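Long-range contacts in ribonucleoside-diphosphate reductase, alpha chain (PDB 6DQX), which probably reduces ribonucleoside diphosphates to deoxyribonucleotides, as the catalytic subunit of a class Id ribonucleotide reductase: residues T276-P281 with I516-S521; Q507-R512 with L545-I550. All blocks are in the same frame, centred on the assembly; numbering follows the deposited sequence.

Contact 1 (T276-P281 with I516-S521); sequences TEIMLP and IDQGQS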
loop_
_atom_site.group_PDB
_atom_site.type_symbol
_atom_site.label_atom_id
_atom_site.label_comp_id
_atom_site.label_asym_id
_atom_site.label_seq_id
_atom_site.Cartn_x
_atom_site.Cartn_y
_atom_site.Cartn_z
ATOM N N THR A 276 10.805 8.736 -19.090
ATOM C CA THR A 276 12.005 9.594 -18.970
ATOM C C THR A 276 12.003 10.877 -19.813
ATOM O O THR A 276 13.013 11.587 -19.821
ATOM C CB THR A 276 13.371 8.871 -19.192
ATOM O OG1 THR A 276 13.588 8.629 -20.594
ATOM C CG2 THR A 276 13.454 7.552 -18.450
ATOM N N GLU A 277 10.886 11.222 -20.446
ATOM C CA GLU A 277 10.814 12.444 -21.266
ATOM C C GLU A 277 10.274 13.664 -20.497
ATOM O O GLU A 277 10.406 14.805 -20.968
ATOM C CB GLU A 277 9.922 12.211 -22.492
ATOM C CG GLU A 277 8.412 12.447 -22.328
ATOM C CD GLU A 277 7.632 11.278 -21.753
ATOM O OE1 GLU A 277 8.239 10.302 -21.284
ATOM O OE2 GLU A 277 6.389 11.314 -21.831
ATOM N N ILE A 278 9.630 13.434 -19.351
ATOM C CA ILE A 278 9.016 14.549 -18.622
ATOM C C ILE A 278 10.038 15.219 -17.715
ATOM O O ILE A 278 10.901 14.560 -17.139
ATOM C CB ILE A 278 7.787 14.049 -17.812
ATOM C CG1 ILE A 278 6.729 13.488 -18.790
ATOM C CG2 ILE A 278 7.201 15.146 -16.934
ATOM C CD1 ILE A 278 6.079 14.527 -19.686
ATOM N N MET A 279 9.929 16.546 -17.598
ATOM C CA MET A 279 10.856 17.362 -16.780
ATOM C C MET A 279 10.049 18.428 -16.070
ATOM O O MET A 279 10.046 19.600 -16.470
ATOM C CB MET A 279 11.959 17.996 -17.658
ATOM C CG MET A 279 12.768 16.979 -18.446
ATOM S SD MET A 279 13.935 16.175 -17.375
ATOM C CE MET A 279 14.207 14.593 -18.155
ATOM N N LEU A 280 9.351 18.010 -15.003
ATOM C CA LEU A 280 8.435 18.903 -14.295
ATOM C C LEU A 280 8.676 18.771 -12.782
ATOM O O LEU A 280 9.166 17.730 -12.326
ATOM C CB LEU A 280 6.985 18.571 -14.601
ATOM C CG LEU A 280 6.562 18.708 -16.061
ATOM C CD1 LEU A 280 5.170 18.127 -16.258
ATOM C CD2 LEU A 280 6.607 20.175 -16.478
ATOM N N PRO A 281 8.379 19.837 -12.033
ATOM C CA PRO A 281 8.659 19.856 -10.602
ATOM C C PRO A 281 7.545 19.170 -9.819
ATOM O O PRO A 281 6.357 19.362 -10.125
ATOM C CB PRO A 281 8.693 21.350 -10.273
ATOM C CG PRO A 281 7.784 21.985 -11.264
ATOM C CD PRO A 281 8.019 21.181 -12.525
ATOM N N ILE A 516 13.509 22.152 -26.858
ATOM C CA ILE A 516 12.517 21.300 -26.156
ATOM C C ILE A 516 12.593 21.656 -24.683
ATOM O O ILE A 516 13.635 21.484 -24.028
ATOM C CB ILE A 516 12.831 19.797 -26.370
ATOM C CG1 ILE A 516 12.661 19.406 -27.845
ATOM C CG2 ILE A 516 11.919 18.918 -25.492
ATOM C CD1 ILE A 516 13.309 18.079 -28.203
ATOM N N ASP A 517 11.500 22.194 -24.158
ATOM C CA ASP A 517 11.498 22.634 -22.768
ATOM C C ASP A 517 11.394 21.496 -21.718
ATOM O O ASP A 517 11.803 21.700 -20.576
ATOM C CB ASP A 517 10.508 23.810 -22.528
ATOM C CG ASP A 517 9.090 23.522 -23.003
ATOM O OD1 ASP A 517 8.780 22.357 -23.337
ATOM O OD2 ASP A 517 8.257 24.477 -23.023
ATOM N N GLN A 518 10.872 20.337 -22.094
ATOM C CA GLN A 518 10.980 19.142 -21.263
ATOM C C GLN A 518 12.128 18.280 -21.797
ATOM O O GLN A 518 13.242 18.796 -22.054
ATOM C CB GLN A 518 9.642 18.412 -21.156
ATOM C CG GLN A 518 8.476 19.248 -20.617
ATOM C CD GLN A 518 7.397 18.366 -20.000
ATOM O OE1 GLN A 518 7.660 17.631 -19.042
ATOM N NE2 GLN A 518 6.210 18.383 -20.576
ATOM N N GLY A 519 11.897 16.985 -21.944
ATOM C CA GLY A 519 12.971 16.061 -22.305
ATOM C C GLY A 519 12.634 15.151 -23.437
ATOM O O GLY A 519 11.675 15.383 -24.221
ATOM N N GLN A 520 13.436 14.091 -23.552
ATOM C CA GLN A 520 13.323 13.183 -24.646
ATOM C C GLN A 520 13.612 11.746 -24.198
ATOM O O GLN A 520 14.610 11.518 -23.538
ATOM C CB GLN A 520 14.360 13.526 -25.758
ATOM C CG GLN A 520 14.332 14.942 -26.272
ATOM C CD GLN A 520 15.483 15.152 -27.243
ATOM O OE1 GLN A 520 15.548 14.468 -28.281
ATOM N NE2 GLN A 520 16.428 16.013 -26.886
ATOM N N SER A 521 12.729 10.810 -24.554
ATOM C CA SER A 521 12.959 9.380 -24.260
ATOM C C SER A 521 13.896 8.809 -25.286
ATOM O O SER A 521 13.497 8.586 -26.425
ATOM C CB SER A 521 11.645 8.587 -24.277
ATOM O OG SER A 521 10.722 9.236 -23.440
HETATM O O HOH W 1 15.775 9.134 -22.125
HETATM O O HOH W 2 11.659 21.528 -17.743
#
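Gln518 lays its amide beside Ile278, between that residue and Leu280, and its OE1 accepts the backbone N-H of Met279. The bond, 2.9 Å from Met279 N to Gln518 OE1, is almost straight at 171° and uses a lone pair in the carbonyl plane. CG of Gln518 lies anti to its own carbonyl carbon and the chain runs on extended, which carries the amide past the backbone to this N-H. Carbon closes in around the same oxygen: Ile278 CG2 is 3.3 Å and Leu280 CG 3.4 Å from Gln518 OE1, so a buried polar atom sits among branched side chains with a backbone N-H to satisfy it. One residue on, Gly519 N makes a weak bond of 2.8 Å to Glu277 O, bent to 128°. Met279 turns CG back over this link, 3.6 Å from Gly519 N. At the far end Glu277 sets its CB against Ser521 OG at 3.2 Å, while its carboxylate is bonded to Asn273 and the serine hydroxyl to the carbonyl of Cys275. Two waters bridge the loops as well, one from Thr276 OG1 to Gln520 O, the other from Met279 O to Asp517 O. The backbones run in nearly opposite directions, 168° apart, yet neither is a regular strand. On its other side 516-521 bonds through its backbone to Met412 and Ile414. Within the barrel domain, Asn273, Cys275 and Glu277 match the Asn-x-Cys-x-Glu motif of the finger loop that reaches into the active site of class I reductases, so 516-521 probably packs against the C-terminal side of that loop.

Contact 2 (Q507-R512 with L545-I550); sequences QQAAQR and LGLKSI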
loop_
_atom_site.group_PDB
_atom_site.type_symbol
_atom_site.label_atom_id
_atom_site.label_comp_id
_atom_site.label_asym_id
_atom_site.label_seq_id
_atom_site.Cartn_x
_atom_site.Cartn_y
_atom_site.Cartn_z
ATOM N N GLN A 507 24.020 12.616 -30.204
ATOM C CA GLN A 507 24.288 13.949 -30.743
ATOM C C GLN A 507 23.053 14.657 -31.299
ATOM O O GLN A 507 22.850 15.843 -31.001
ATOM C CB GLN A 507 25.418 13.904 -31.773
ATOM C CG GLN A 507 26.742 13.639 -31.101
ATOM C CD GLN A 507 27.904 13.484 -32.062
ATOM O OE1 GLN A 507 27.724 13.273 -33.268
ATOM N NE2 GLN A 507 29.100 13.521 -31.509
ATOM N N GLN A 508 22.200 13.935 -32.032
ATOM C CA GLN A 508 20.945 14.491 -32.495
ATOM C C GLN A 508 20.019 14.896 -31.356
ATOM O O GLN A 508 19.328 15.920 -31.452
ATOM C CB GLN A 508 20.208 13.539 -33.437
ATOM C CG GLN A 508 20.824 13.444 -34.826
ATOM C CD GLN A 508 19.970 12.631 -35.783
ATOM O OE1 GLN A 508 18.809 12.363 -35.509
ATOM N NE2 GLN A 508 20.572 12.180 -36.886
ATOM N N ALA A 509 19.990 14.082 -30.296
ATOM C CA ALA A 509 19.191 14.424 -29.111
ATOM C C ALA A 509 19.744 15.693 -28.457
ATOM O O ALA A 509 18.982 16.609 -28.100
ATOM C CB ALA A 509 19.129 13.238 -28.118
ATOM N N ALA A 510 21.073 15.790 -28.383
ATOM C CA ALA A 510 21.717 16.964 -27.798
ATOM C C ALA A 510 21.416 18.209 -28.611
ATOM O O ALA A 510 21.132 19.262 -28.036
ATOM C CB ALA A 510 23.222 16.762 -27.672
ATOM N N GLN A 511 21.448 18.067 -29.937
ATOM C CA GLN A 511 21.200 19.182 -30.835
ATOM C C GLN A 511 19.797 19.741 -30.714
ATOM O O GLN A 511 19.638 20.957 -30.632
ATOM C CB GLN A 511 21.500 18.793 -32.273
ATOM C CG GLN A 511 21.286 19.910 -33.282
ATOM C CD GLN A 511 21.246 19.430 -34.732
ATOM O OE1 GLN A 511 20.940 18.266 -35.028
ATOM N NE2 GLN A 511 21.571 20.347 -35.652
ATOM N N ARG A 512 18.773 18.865 -30.706
ATOM C CA ARG A 512 17.399 19.333 -30.623
ATOM C C ARG A 512 16.956 19.753 -29.202
ATOM O O ARG A 512 15.973 20.479 -29.074
ATOM C CB ARG A 512 16.428 18.323 -31.247
ATOM C CG ARG A 512 16.170 17.054 -30.417
ATOM C CD ARG A 512 15.128 16.165 -31.085
ATOM N NE ARG A 512 15.660 15.395 -32.187
ATOM C CZ ARG A 512 16.252 14.201 -32.105
ATOM N NH1 ARG A 512 16.416 13.553 -30.957
ATOM N NH2 ARG A 512 16.682 13.622 -33.200
ATOM N N LEU A 545 27.063 16.571 -23.181
ATOM C CA LEU A 545 26.323 17.282 -24.231
ATOM C C LEU A 545 24.990 17.892 -23.786
ATOM O O LEU A 545 24.364 18.585 -24.557
ATOM C CB LEU A 545 26.140 16.381 -25.436
ATOM C CG LEU A 545 27.426 16.028 -26.192
ATOM C CD1 LEU A 545 27.129 15.170 -27.399
ATOM C CD2 LEU A 545 28.190 17.290 -26.613
ATOM N N GLY A 546 24.562 17.636 -22.545
ATOM C CA GLY A 546 23.386 18.267 -21.961
ATOM C C GLY A 546 22.108 17.446 -21.978
ATOM O O GLY A 546 21.050 18.001 -21.686
ATOM N N LEU A 547 22.178 16.152 -22.334
ATOM C CA LEU A 547 20.985 15.283 -22.311
ATOM C C LEU A 547 20.473 15.218 -20.880
ATOM O O LEU A 547 21.268 15.199 -19.926
ATOM C CB LEU A 547 21.251 13.859 -22.810
ATOM C CG LEU A 547 21.043 13.636 -24.301
ATOM C CD1 LEU A 547 22.015 14.491 -25.059
ATOM C CD2 LEU A 547 21.181 12.178 -24.692
ATOM N N LYS A 548 19.157 15.265 -20.742
ATOM C CA LYS A 548 18.549 15.270 -19.394
ATOM C C LYS A 548 18.261 13.847 -18.903
ATOM O O LYS A 548 18.094 13.630 -17.679
ATOM C CB LYS A 548 17.278 16.107 -19.384
ATOM C CG LYS A 548 17.479 17.527 -19.867
ATOM C CD LYS A 548 16.145 18.220 -20.076
ATOM C CE LYS A 548 16.328 19.672 -20.373
ATOM N NZ LYS A 548 15.062 20.417 -20.616
ATOM N N SER A 549 18.213 12.885 -19.823
ATOM C CA SER A 549 17.934 11.492 -19.466
ATOM C C SER A 549 18.386 10.517 -20.532
ATOM O O SER A 549 18.662 10.906 -21.678
ATOM C CB SER A 549 16.434 11.279 -19.193
ATOM O OG SER A 549 15.654 11.567 -20.348
ATOM N N ILE A 550 18.498 9.261 -20.136
ATOM C CA ILE A 550 18.602 8.126 -21.041
ATOM C C ILE A 550 17.561 7.111 -20.565
ATOM O O ILE A 550 17.383 6.924 -19.356
ATOM C CB ILE A 550 20.007 7.470 -21.034
ATOM C CG1 ILE A 550 21.068 8.394 -21.650
ATOM C CG2 ILE A 550 19.985 6.142 -21.773
ATOM C CD1 ILE A 550 20.943 8.593 -23.140
HETATM O O HOH W 3 21.742 19.380 -25.188
#
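Apolar packing of a helix against a helix-to-strand turn makes up this contact in the ribonucleotide reductase barrel domain: helix 502-513 lies against the link between helix 532-544 and strand 549-554. The link begins with a Schellman motif, in which Gly546, at positive phi (99°), ends the preceding helix and sends the chain off towards the strand. Leu545 and Leu547, on the two sides of this glycine, both reach Ala510. The methyl of Ala510 meets Leu545 CB and Leu547 CD1, each at 3.7 Å, and is short enough to let Leu547 CD1 approach the helix backbone, 3.7 Å from Ala510 N. The two methyls of Leu547 divide between neighbouring alanines, CD2 going to Ala509 CB at 4.1 Å; further in, Leu547 also packs on Ile506 and Ala542. At the outer margin, exposed Leu545 sets CG anti to its carbonyl carbon (chi1 -67°), which directs CD1 to the aliphatic CG of Gln507 at 4.0 Å; the amide oxygen of that glutamine is bonded to Ser570. No direct hydrogen bond crosses between the segments. Their polar link is instead a single water that donates to both carbonyls, 2.9 Å from Ala510 O and 2.8 Å from Leu545 O.

The centres of contacts 1 and 2 lie about 11 Å apart, and their segments alternate along the chain: 276-281, 507-512, 516-521, then 545-550. Helix 502-513 of contact 2 leads directly into the 516-521 loop of contact 1, and Gln520 bonds back to the carbonyl of Ala509 through its NE2. Strand 524-525, just after 516-521, pairs in parallel with strand 549-554, which begins within 545-550. The two also touch directly: Ser549 OG is 2.7 Å from Thr276 O and Lys548 NZ 2.8 Å from Gln518 O, both probable hydrogen bonds. They join the buried contact 1 to the partly buried contact 2, tying 276-281, probably the end of the finger loop, to the start of a barrel strand.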